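Long-range contacts in cephalosporin acylase (Bacillus halodurans, PDB 2NLZ), which probably hydrolyses amide bonds, such as that of the acyl side chain of cephalosporins, as a member of the gamma-glutamyltranspeptidase family of N-terminal nucleophile hydrolases: residues D[69-74]-D[116-121]; D[84-89]-D[414-419]. The protein carries 1 engineered substitution. All coordinates share one frame; numbering follows the deposited sequence.

Contact 1 of 2, residues D[69-74]-D[116-121]; sequences GSDAFA and PVTVPG
Asp71 and Pro120 carry this contact, and each lays its side chain against the backbone of the opposite segment rather than against the other's side chain. The Pro120 ring lies alongside the turn that leads into the strand: CB is 3.4 Å from Gly69 O, and CG is 3.8 Å from Gly69 CA. The same proline also touches Leu244 of helix 241-245, so the ring joins that helix to residues 69-74. Asp71 packs on the Gly121 backbone, its CB 3.4 Å from Gly121 N. Its CG takes the crowded position between the backbone N and the carbonyl carbon (chi1 42°), which turns the carboxylate along the loop, with OD1 4.1 Å from Val119 O. That oxygen is not a partner; OD1 instead accepts weak hydrogen bonds from Gln395 NE2 and Gly89 N. Ser70 O approaches Gly121 N to 3.2 Å, but the angle is too poor for a hydrogen bond. The Ser70 side chain turns away, and its OG hydrogen-bonds to Asn377 OD1. The touching parts, 69-72 and 118-121, run 59° apart. The loop just before helix 122-133 thus packs on the start of strand 71-78, where Ser70 is also backbone-bonded to Ala122, consistent with the layered alpha-beta-beta-alpha fold of N-terminal nucleophile hydrolases.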
loop_
_atom_site.group_PDB
_atom_site.type_symbol
_atom_site.label_atom_id
_atom_site.label_comp_id
_atom_site.label_asym_id
_atom_site.label_seq_id
_atom_site.Cartn_x
_atom_site.Cartn_y
_atom_site.Cartn_z
ATOM N N GLY D 69 0.463 -31.245 29.948
ATOM C CA GLY D 69 1.858 -31.463 30.309
ATOM C C GLY D 69 2.784 -30.282 30.064
ATOM O O GLY D 69 3.991 -30.468 29.876
ATOM N N SER D 70 2.225 -29.070 30.077
ATOM C CA SER D 70 3.005 -27.839 29.919
ATOM C C SER D 70 3.552 -27.371 31.247
ATOM O O SER D 70 3.154 -27.876 32.293
ATOM C CB SER D 70 2.118 -26.730 29.350
ATOM O OG SER D 70 1.797 -26.965 27.988
ATOM N N ASP D 71 4.469 -26.413 31.216
ATOM C CA ASP D 71 4.606 -25.542 32.387
ATOM C C ASP D 71 4.087 -24.137 32.086
ATOM O O ASP D 71 3.774 -23.838 30.932
ATOM C CB ASP D 71 5.987 -25.583 33.091
ATOM C CG ASP D 71 7.148 -25.606 32.148
ATOM O OD1 ASP D 71 8.170 -26.200 32.539
ATOM O OD2 ASP D 71 7.055 -25.041 31.042
ATOM N N ALA D 72 3.960 -23.308 33.125
ATOM C CA ALA D 72 3.302 -22.003 33.014
ATOM C C ALA D 72 4.027 -20.893 33.770
ATOM O O ALA D 72 4.887 -21.160 34.597
ATOM C CB ALA D 72 1.867 -22.109 33.504
ATOM N N PHE D 73 3.671 -19.646 33.478
ATOM C CA PHE D 73 4.191 -18.478 34.201
ATOM C C PHE D 73 3.096 -17.422 34.319
ATOM O O PHE D 73 2.227 -17.310 33.436
ATOM C CB PHE D 73 5.386 -17.863 33.472
ATOM C CG PHE D 73 6.692 -18.582 33.693
ATOM C CD1 PHE D 73 7.569 -18.164 34.673
ATOM C CD2 PHE D 73 7.068 -19.652 32.879
ATOM C CE1 PHE D 73 8.786 -18.808 34.852
ATOM C CE2 PHE D 73 8.283 -20.312 33.056
ATOM C CZ PHE D 73 9.142 -19.885 34.043
ATOM N N ALA D 74 3.141 -16.630 35.393
ATOM C CA ALA D 74 2.137 -15.574 35.584
ATOM C C ALA D 74 2.643 -14.354 36.328
ATOM O O ALA D 74 3.425 -14.469 37.274
ATOM C CB ALA D 74 0.886 -16.116 36.265
ATOM N N PRO D 116 13.848 -35.248 26.649
ATOM C CA PRO D 116 13.805 -33.815 26.976
ATOM C C PRO D 116 12.636 -33.377 27.864
ATOM O O PRO D 116 12.426 -32.180 28.047
ATOM C CB PRO D 116 13.643 -33.166 25.602
ATOM C CG PRO D 116 12.792 -34.139 24.869
ATOM C CD PRO D 116 13.213 -35.508 25.343
ATOM N N VAL D 117 11.878 -34.331 28.394
ATOM C CA VAL D 117 10.731 -34.023 29.248
ATOM C C VAL D 117 11.151 -33.620 30.668
ATOM O O VAL D 117 11.810 -34.389 31.364
ATOM C CB VAL D 117 9.769 -35.221 29.334
ATOM C CG1 VAL D 117 8.556 -34.870 30.184
ATOM C CG2 VAL D 117 9.344 -35.673 27.937
ATOM N N THR D 118 10.772 -32.410 31.075
ATOM C CA THR D 118 10.903 -31.962 32.466
ATOM C C THR D 118 9.527 -32.004 33.129
ATOM O O THR D 118 8.524 -32.144 32.427
ATOM C CB THR D 118 11.486 -30.535 32.546
ATOM O OG1 THR D 118 10.596 -29.594 31.923
ATOM C CG2 THR D 118 12.826 -30.495 31.864
ATOM N N VAL D 119 9.456 -31.874 34.455
ATOM C CA VAL D 119 8.142 -31.952 35.115
ATOM C C VAL D 119 7.224 -30.820 34.659
ATOM O O VAL D 119 7.613 -29.650 34.683
ATOM C CB VAL D 119 8.183 -32.095 36.692
ATOM C CG1 VAL D 119 8.923 -33.347 37.092
ATOM C CG2 VAL D 119 8.805 -30.902 37.377
ATOM N N PRO D 120 6.029 -31.184 34.160
ATOM C CA PRO D 120 5.014 -30.218 33.772
ATOM C C PRO D 120 4.542 -29.419 34.974
ATOM O O PRO D 120 3.919 -29.978 35.869
ATOM C CB PRO D 120 3.870 -31.100 33.262
ATOM C CG PRO D 120 4.491 -32.382 32.913
ATOM C CD PRO D 120 5.590 -32.566 33.903
ATOM N N GLY D 121 4.834 -28.122 34.987
ATOM C CA GLY D 121 4.457 -27.262 36.107
ATOM C C GLY D 121 3.098 -26.564 36.068
ATOM O O GLY D 121 2.636 -26.028 37.086
#

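Contact 2 of 2, residues D[84-89]-D[414-419]; sequences GLNGSG and GKRTYH
Asn86 closes an Asx turn at the end of strand 81-87, and Arg416 of the loop 414-419 meets its amide tip to tip. Arg416 NH1 lies 3.5 Å from Asn86 CG, with the amide and guanidinium planes 38° apart. Asn86 OD1 is about as near to NH1, but the angle is poor and no hydrogen bond is assigned. The oxygen is already engaged: it accepts from Ser88 N at 3.0 Å, with an N-H...O angle of 148° and the donor in the carbonyl plane. This bond forms the turn. The amide's other end is fixed too, since ND2 donates to Asn270 OD1, so both polar atoms of Asn86 have partners and the amide's rotation is set.

Arg416 begins with CG in the crowded position between N and the carbonyl carbon, and bends at chi2 (-131°), which lets the chain run back past Gly89 and Ser88 to Asn86. Its CB is 3.5 Å from Gly89 O, its CD is 3.9 Å from Ser88 O, and Ser88 O lies at the edge of the guanidinium, near its plane. One shell further out, the charge is met by a salt bridge from NE to Glu317 OE2 and by a long, weak ion pair from NH2 to Glu250 OE1. An alanine here in place of Asn86 removes the amide, and with it the bonds to Ser88 N and Asn270, which would probably leave the Ser88 backbone less firmly held and the Arg416 tip less well placed.

His419 makes the other touch, its ring packed edge-to-face with Phe73. Against Ser88 it makes van der Waals packing: Ser88 OG, anti to its own backbone N, comes to 3.3 Å from His419 CD2.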
loop_
_atom_site.group_PDB
_atom_site.type_symbol
_atom_site.label_atom_id
_atom_site.label_comp_id
_atom_site.label_asym_id
_atom_site.label_seq_id
_atom_site.Cartn_x
_atom_site.Cartn_y
_atom_site.Cartn_z
ATOM N N GLY D 84 4.511 -12.681 41.181
ATOM C CA GLY D 84 5.053 -13.504 40.099
ATOM C C GLY D 84 5.027 -14.991 40.396
ATOM O O GLY D 84 5.552 -15.431 41.419
ATOM N N LEU D 85 4.418 -15.774 39.508
ATOM C CA LEU D 85 4.335 -17.221 39.720
ATOM C C LEU D 85 5.225 -17.983 38.753
ATOM O O LEU D 85 5.068 -17.883 37.536
ATOM C CB LEU D 85 2.887 -17.723 39.614
ATOM C CG LEU D 85 2.645 -19.184 40.026
ATOM C CD1 LEU D 85 3.122 -19.431 41.452
ATOM C CD2 LEU D 85 1.181 -19.587 39.883
ATOM N N ASN D 86 6.160 -18.741 39.310
ATOM C CA ASN D 86 7.062 -19.553 38.509
ATOM C C ASN D 86 6.562 -20.977 38.471
ATOM O O ASN D 86 6.931 -21.797 39.307
ATOM C CB ASN D 86 8.497 -19.513 39.054
ATOM C CG ASN D 86 9.514 -20.080 38.077
ATOM O OD1 ASN D 86 9.236 -21.044 37.370
ATOM N ND2 ASN D 86 10.706 -19.471 38.029
ATOM N N GLY D 87 5.727 -21.276 37.488
ATOM C CA GLY D 87 5.232 -22.621 37.344
ATOM C C GLY D 87 6.093 -23.470 36.438
ATOM O O GLY D 87 5.575 -24.321 35.731
ATOM N N SER D 88 7.403 -23.235 36.450
ATOM C CA SER D 88 8.331 -24.011 35.635
ATOM C C SER D 88 8.850 -25.191 36.424
ATOM O O SER D 88 9.394 -25.026 37.514
ATOM C CB SER D 88 9.502 -23.146 35.190
ATOM O OG SER D 88 10.519 -23.920 34.594
ATOM N N GLY D 89 8.684 -26.382 35.869
ATOM C CA GLY D 89 9.146 -27.587 36.531
ATOM C C GLY D 89 10.608 -27.882 36.283
ATOM O O GLY D 89 11.177 -27.455 35.277
ATOM N N GLY D 414 17.320 -32.041 38.696
ATOM C CA GLY D 414 16.544 -31.206 39.609
ATOM C C GLY D 414 16.705 -29.722 39.384
ATOM O O GLY D 414 16.330 -28.916 40.228
ATOM N N LYS D 415 17.268 -29.363 38.239
ATOM C CA LYS D 415 17.470 -27.970 37.875
ATOM C C LYS D 415 16.418 -27.589 36.838
ATOM O O LYS D 415 16.049 -28.414 36.008
ATOM C CB LYS D 415 18.875 -27.811 37.302
ATOM C CG LYS D 415 19.208 -26.438 36.742
ATOM C CD LYS D 415 20.547 -26.470 36.021
ATOM C CE LYS D 415 21.070 -25.078 35.765
ATOM N NZ LYS D 415 22.303 -25.100 34.963
ATOM N N ARG D 416 15.910 -26.362 36.883
ATOM C CA ARG D 416 15.043 -25.907 35.795
ATOM C C ARG D 416 15.795 -24.977 34.843
ATOM O O ARG D 416 16.656 -24.198 35.270
ATOM C CB ARG D 416 13.745 -25.291 36.319
ATOM C CG ARG D 416 13.964 -24.234 37.346
ATOM C CD ARG D 416 13.087 -24.451 38.557
ATOM N NE ARG D 416 13.478 -23.520 39.612
ATOM C CZ ARG D 416 12.679 -22.588 40.122
ATOM N NH1 ARG D 416 11.427 -22.470 39.690
ATOM N NH2 ARG D 416 13.127 -21.780 41.071
ATOM N N THR D 417 15.479 -25.086 33.552
ATOM C CA THR D 417 16.278 -24.451 32.502
ATOM C C THR D 417 15.857 -23.027 32.152
ATOM O O THR D 417 14.763 -22.579 32.520
ATOM C CB THR D 417 16.241 -25.269 31.197
ATOM O OG1 THR D 417 16.983 -24.580 30.188
ATOM C CG2 THR D 417 14.806 -25.476 30.731
ATOM N N TYR D 418 16.758 -22.335 31.452
ATOM C CA TYR D 418 16.454 -21.142 30.680
ATOM C C TYR D 418 15.121 -21.367 29.983
ATOM O O TYR D 418 14.967 -22.318 29.207
ATOM C CB TYR D 418 17.567 -20.923 29.649
ATOM C CG TYR D 418 17.423 -19.716 28.747
ATOM C CD1 TYR D 418 16.700 -19.787 27.565
ATOM C CD2 TYR D 418 18.046 -18.511 29.059
ATOM C CE1 TYR D 418 16.571 -18.684 26.734
ATOM C CE2 TYR D 418 17.930 -17.401 28.233
ATOM C CZ TYR D 418 17.190 -17.496 27.071
ATOM O OH TYR D 418 17.073 -16.403 26.246
ATOM N N HIS D 419 14.161 -20.492 30.273
ATOM C CA HIS D 419 12.783 -20.655 29.810
ATOM C C HIS D 419 12.390 -19.505 28.896
ATOM O O HIS D 419 12.645 -18.353 29.218
ATOM C CB HIS D 419 11.835 -20.716 31.009
ATOM C CG HIS D 419 10.777 -21.764 30.886
ATOM N ND1 HIS D 419 9.647 -21.592 30.117
ATOM C CD2 HIS D 419 10.674 -22.994 31.436
ATOM C CE1 HIS D 419 8.892 -22.672 30.200
ATOM N NE2 HIS D 419 9.493 -23.541 30.993
#

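The centres of contacts 1 and 2 lie about 8 Å apart, and the strands they start from, 71-78 and 81-87, follow each other in the chain and are antiparallel neighbours. Ala74 O is 2.8 Å from Leu85 N and Ala72 N is 3.2 Å from Gly87 O, both probable hydrogen bonds. Side chains also meet: Asp71 OD2 of contact 1 lies 2.9 Å from His419 NE2 of contact 2, a weak hydrogen bond. The loops 116-121 and 414-419 are thus connected through one strand pair in the buried core of the family's fold, although this geometry alone assigns neither contact a catalytic role.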